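Local coordinates for type-iv like competence pilin ttha1218 (Thermus thermophilus, PDB 5G25), which probably serves as a pseudopilin-like pilin of the type IV pilus machinery that takes up DNA during natural competence, at residues A[43-54]-A[67-78]. Sequence-based numbering, arbitrary orientation.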
loop_
_atom_site.group_PDB
_atom_site.type_symbol
_atom_site.label_atom_id
_atom_site.label_comp_id
_atom_site.label_asym_id
_atom_site.label_seq_id
_atom_site.Cartn_x
_atom_site.Cartn_y
_atom_site.Cartn_z
ATOM N N LYS A 43 17.730 3.185 -3.872
ATOM C CA LYS A 43 17.861 2.886 -2.446
ATOM C C LYS A 43 17.017 1.685 -2.026
ATOM O O LYS A 43 15.989 1.390 -2.636
ATOM C CB LYS A 43 17.449 4.098 -1.614
ATOM C CG LYS A 43 18.170 5.390 -1.962
ATOM C CD LYS A 43 19.686 5.253 -1.872
ATOM C CE LYS A 43 20.382 6.604 -2.013
ATOM N NZ LYS A 43 19.935 7.568 -0.968
ATOM N N GLN A 44 17.435 1.016 -0.953
ATOM C CA GLN A 44 16.667 -0.088 -0.411
ATOM C C GLN A 44 15.487 0.443 0.395
ATOM O O GLN A 44 15.609 1.408 1.150
ATOM C CB GLN A 44 17.544 -0.991 0.473
ATOM C CG GLN A 44 17.231 -2.480 0.329
ATOM C CD GLN A 44 17.517 -2.955 -1.087
ATOM O OE1 GLN A 44 18.416 -2.425 -1.756
ATOM N NE2 GLN A 44 16.737 -3.932 -1.566
ATOM N N GLY A 45 14.334 -0.185 0.243
ATOM C CA GLY A 45 13.241 0.114 1.139
ATOM C C GLY A 45 12.306 -1.048 1.273
ATOM O O GLY A 45 12.644 -2.166 0.954
ATOM N N THR A 46 11.091 -0.776 1.701
ATOM C CA THR A 46 10.171 -1.842 1.983
ATOM C C THR A 46 8.730 -1.396 1.736
ATOM O O THR A 46 8.392 -0.202 1.865
ATOM C CB THR A 46 10.353 -2.332 3.454
ATOM O OG1 THR A 46 9.846 -3.664 3.597
ATOM C CG2 THR A 46 9.668 -1.472 4.406
ATOM N N CYS A 47 7.895 -2.370 1.400
ATOM C CA CYS A 47 6.485 -2.153 1.211
ATOM C C CYS A 47 5.755 -3.121 2.099
ATOM O O CYS A 47 5.997 -4.320 2.034
ATOM C CB CYS A 47 6.072 -2.417 -0.237
ATOM S SG CYS A 47 4.408 -1.771 -0.641
ATOM N N THR A 48 4.841 -2.592 2.893
ATOM C CA THR A 48 3.966 -3.388 3.730
ATOM C C THR A 48 2.505 -2.989 3.455
ATOM O O THR A 48 2.170 -1.800 3.440
ATOM C CB THR A 48 4.222 -3.098 5.226
ATOM O OG1 THR A 48 5.606 -3.228 5.534
ATOM C CG2 THR A 48 3.415 -4.031 6.086
ATOM N N ALA A 49 1.662 -4.006 3.286
ATOM C CA ALA A 49 0.246 -3.869 3.045
ATOM C C ALA A 49 -0.550 -4.557 4.147
ATOM O O ALA A 49 -0.532 -5.768 4.272
ATOM C CB ALA A 49 -0.121 -4.472 1.693
ATOM N N ILE A 50 -1.293 -3.775 4.912
ATOM C CA ILE A 50 -2.123 -4.297 5.988
ATOM C C ILE A 50 -3.573 -4.413 5.514
ATOM O O ILE A 50 -4.193 -3.415 5.172
ATOM C CB ILE A 50 -2.051 -3.347 7.201
ATOM C CG1 ILE A 50 -0.615 -3.268 7.735
ATOM C CG2 ILE A 50 -3.019 -3.759 8.303
ATOM C CD1 ILE A 50 0.158 -2.059 7.248
ATOM N N PRO A 51 -4.139 -5.624 5.534
ATOM C CA PRO A 51 -5.562 -5.711 5.161
ATOM C C PRO A 51 -6.464 -4.912 6.118
ATOM O O PRO A 51 -6.242 -4.935 7.336
ATOM C CB PRO A 51 -5.862 -7.207 5.273
ATOM C CG PRO A 51 -4.898 -7.705 6.305
ATOM C CD PRO A 51 -3.639 -6.887 6.105
ATOM N N CYS A 52 -7.443 -4.197 5.560
ATOM C CA CYS A 52 -8.379 -3.378 6.340
ATOM C C CYS A 52 -9.818 -3.729 6.013
ATOM O O CYS A 52 -10.145 -4.073 4.868
ATOM C CB CYS A 52 -8.209 -1.891 6.064
ATOM S SG CYS A 52 -6.564 -1.220 6.347
ATOM N N ASN A 53 -10.676 -3.648 7.026
ATOM C CA ASN A 53 -12.097 -3.673 6.775
ATOM C C ASN A 53 -12.576 -2.267 6.465
ATOM O O ASN A 53 -11.929 -1.265 6.813
ATOM C CB ASN A 53 -12.866 -4.199 7.982
ATOM C CG ASN A 53 -14.144 -4.918 7.588
ATOM O OD1 ASN A 53 -14.625 -4.835 6.444
ATOM N ND2 ASN A 53 -14.693 -5.654 8.535
ATOM N N VAL A 54 -13.731 -2.204 5.821
ATOM C CA VAL A 54 -14.395 -0.923 5.534
ATOM C C VAL A 54 -15.832 -0.997 5.992
ATOM O O VAL A 54 -16.585 -1.813 5.480
ATOM C CB VAL A 54 -14.370 -0.621 4.022
ATOM C CG1 VAL A 54 -15.263 0.569 3.693
ATOM C CG2 VAL A 54 -12.937 -0.367 3.569
ATOM N N ASP A 67 -13.575 -9.123 6.809
ATOM C CA ASP A 67 -13.384 -8.961 5.368
ATOM C C ASP A 67 -12.251 -8.004 5.069
ATOM O O ASP A 67 -11.998 -7.057 5.818
ATOM C CB ASP A 67 -14.637 -8.422 4.687
ATOM C CG ASP A 67 -15.852 -9.253 4.974
ATOM O OD1 ASP A 67 -15.831 -10.464 4.652
ATOM O OD2 ASP A 67 -16.826 -8.690 5.521
ATOM N N VAL A 68 -11.573 -8.267 3.962
ATOM C CA VAL A 68 -10.541 -7.391 3.487
ATOM C C VAL A 68 -11.195 -6.559 2.394
ATOM O O VAL A 68 -11.515 -7.072 1.333
ATOM C CB VAL A 68 -9.333 -8.194 2.970
ATOM C CG1 VAL A 68 -8.274 -7.274 2.397
ATOM C CG2 VAL A 68 -8.741 -9.031 4.098
ATOM N N ARG A 69 -11.453 -5.288 2.683
ATOM C CA ARG A 69 -12.067 -4.410 1.696
ATOM C C ARG A 69 -11.110 -3.328 1.208
ATOM O O ARG A 69 -11.435 -2.606 0.275
ATOM C CB ARG A 69 -13.366 -3.794 2.230
ATOM C CG ARG A 69 -14.445 -4.830 2.561
ATOM C CD ARG A 69 -15.785 -4.533 1.889
ATOM N NE ARG A 69 -16.337 -3.233 2.281
ATOM C CZ ARG A 69 -17.514 -2.743 1.887
ATOM N NH1 ARG A 69 -18.309 -3.432 1.075
ATOM N NH2 ARG A 69 -17.904 -1.548 2.314
ATOM N N ALA A 70 -9.938 -3.228 1.832
ATOM C CA ALA A 70 -8.946 -2.251 1.437
ATOM C C ALA A 70 -7.626 -2.639 2.059
ATOM O O ALA A 70 -7.597 -3.480 2.952
ATOM C CB ALA A 70 -9.355 -0.866 1.904
ATOM N N PHE A 71 -6.541 -2.026 1.584
ATOM C CA PHE A 71 -5.219 -2.215 2.192
ATOM C C PHE A 71 -4.661 -0.868 2.587
ATOM O O PHE A 71 -4.706 0.073 1.805
ATOM C CB PHE A 71 -4.218 -2.839 1.217
ATOM C CG PHE A 71 -4.513 -4.255 0.861
ATOM C CD1 PHE A 71 -4.142 -5.290 1.731
ATOM C CD2 PHE A 71 -5.136 -4.573 -0.340
ATOM C CE1 PHE A 71 -4.411 -6.598 1.416
ATOM C CE2 PHE A 71 -5.380 -5.895 -0.664
ATOM C CZ PHE A 71 -5.039 -6.901 0.223
ATOM N N GLN A 72 -4.105 -0.808 3.794
ATOM C CA GLN A 72 -3.248 0.299 4.213
ATOM C C GLN A 72 -1.813 -0.025 3.769
ATOM O O GLN A 72 -1.198 -1.012 4.200
ATOM C CB GLN A 72 -3.345 0.477 5.730
ATOM C CG GLN A 72 -2.423 1.522 6.315
ATOM C CD GLN A 72 -2.205 1.329 7.829
ATOM O OE1 GLN A 72 -2.851 0.496 8.487
ATOM N NE2 GLN A 72 -1.285 2.100 8.378
ATOM N N VAL A 73 -1.294 0.790 2.869
ATOM C CA VAL A 73 -0.017 0.522 2.247
ATOM C C VAL A 73 0.976 1.527 2.787
ATOM O O VAL A 73 0.717 2.731 2.748
ATOM C CB VAL A 73 -0.131 0.660 0.715
ATOM C CG1 VAL A 73 1.191 0.337 0.040
ATOM C CG2 VAL A 73 -1.228 -0.241 0.175
ATOM N N VAL A 74 2.088 1.020 3.336
ATOM C CA VAL A 74 3.181 1.857 3.812
ATOM C C VAL A 74 4.457 1.525 3.022
ATOM O O VAL A 74 4.995 0.424 3.094
ATOM C CB VAL A 74 3.424 1.669 5.315
ATOM C CG1 VAL A 74 4.489 2.635 5.814
ATOM C CG2 VAL A 74 2.132 1.867 6.088
ATOM N N LEU A 75 4.912 2.493 2.244
ATOM C CA LEU A 75 6.154 2.399 1.502
ATOM C C LEU A 75 7.205 3.202 2.276
ATOM O O LEU A 75 6.948 4.358 2.649
ATOM C CB LEU A 75 5.940 3.016 0.113
ATOM C CG LEU A 75 6.569 2.430 -1.136
ATOM C CD1 LEU A 75 6.526 0.908 -1.138
ATOM C CD2 LEU A 75 5.822 2.991 -2.350
ATOM N N ARG A 76 8.365 2.586 2.523
ATOM C CA ARG A 76 9.463 3.208 3.283
ATOM C C ARG A 76 10.771 3.015 2.554
ATOM O O ARG A 76 11.154 1.894 2.232
ATOM C CB ARG A 76 9.607 2.595 4.678
ATOM C CG ARG A 76 8.523 3.018 5.650
ATOM C CD ARG A 76 8.791 2.559 7.085
ATOM N NE ARG A 76 8.199 3.455 8.092
ATOM C CZ ARG A 76 7.143 3.163 8.855
ATOM N NH1 ARG A 76 6.524 1.974 8.749
ATOM N NH2 ARG A 76 6.710 4.058 9.747
ATOM N N VAL A 77 11.451 4.119 2.290
ATOM C CA VAL A 77 12.761 4.098 1.669
ATOM C C VAL A 77 13.630 5.011 2.532
ATOM O O VAL A 77 13.426 6.226 2.571
ATOM C CB VAL A 77 12.699 4.584 0.206
ATOM C CG1 VAL A 77 14.073 4.520 -0.433
ATOM C CG2 VAL A 77 11.707 3.743 -0.586
ATOM N N GLU A 78 14.553 4.398 3.274
ATOM C CA GLU A 78 15.365 5.110 4.258
ATOM C C GLU A 78 14.463 5.845 5.235
ATOM O O GLU A 78 13.541 5.249 5.783
ATOM C CB GLU A 78 16.379 6.027 3.570
ATOM C CG GLU A 78 17.267 5.262 2.589
ATOM C CD GLU A 78 18.562 5.980 2.235
ATOM O OE1 GLU A 78 18.763 7.132 2.683
ATOM O OE2 GLU A 78 19.385 5.384 1.504
HETATM O O HOH W 1 15.110 1.686 3.927
#
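Thr46, Thr48, Ile50 and Cys52 face Arg76, Val74, Gln72 and Ala70 as the hydrogen-bonded pairs of two long antiparallel strands. The middle is regular: Val74 N reaches Thr48 O at 2.8 Å and almost linearly, 173° at the hydrogen, and Ile50 N gives Gln72 O a 2.9 Å bond. The pattern slips at Cys52, where Arg69 and Ala70 both oppose one residue in a classic beta bulge. Cys52 O is gripped twice there, by Arg69 N at 2.8 Å and by Ala70 N at 3.2 Å, the second bond more bent.

On the face carrying Cys47, Ala49 and Pro51, the methyl CD1 of Leu75 presses on Cys47 SG at 3.5 Å, and Phe71 CD1 lies against Pro51 CA, the ring meeting it obliquely. Pro51 CB also meets CG2 of Val68 at 3.6 Å. On the other face Ile50 and Gln72 run side by side, while Cys52 SG, turned beside its own backbone N (chi1 -57°), rests on Gln72 CB at 3.7 Å. Past the bulge, CB of Val54 lies in plane at the edge of the Arg69 guanidinium, and the two side chains cross nearly at a right angle.

At the far end Lys43, bent at chi2 and chi4, brings NZ to Glu78 OE2 in a weak salt bridge of 3.3 Å, and a water links Gln44 O to Glu78 N.

Further out, helix 11-24 covers Val73 and Val77, strand 80-87 pairs with 70-77, and disulfides tie Cys47 to Cys34 and Cys52 to Cys62. This helix-on-sheet packing fits the globular head of a type IV pilin. Backbone bonds and apolar contacts hold the middle of the pair, the two disulfides fasten strand 43-54 to flanking parts of the same chain, and the one salt bridge between these segments is weak and lies at an exposed end.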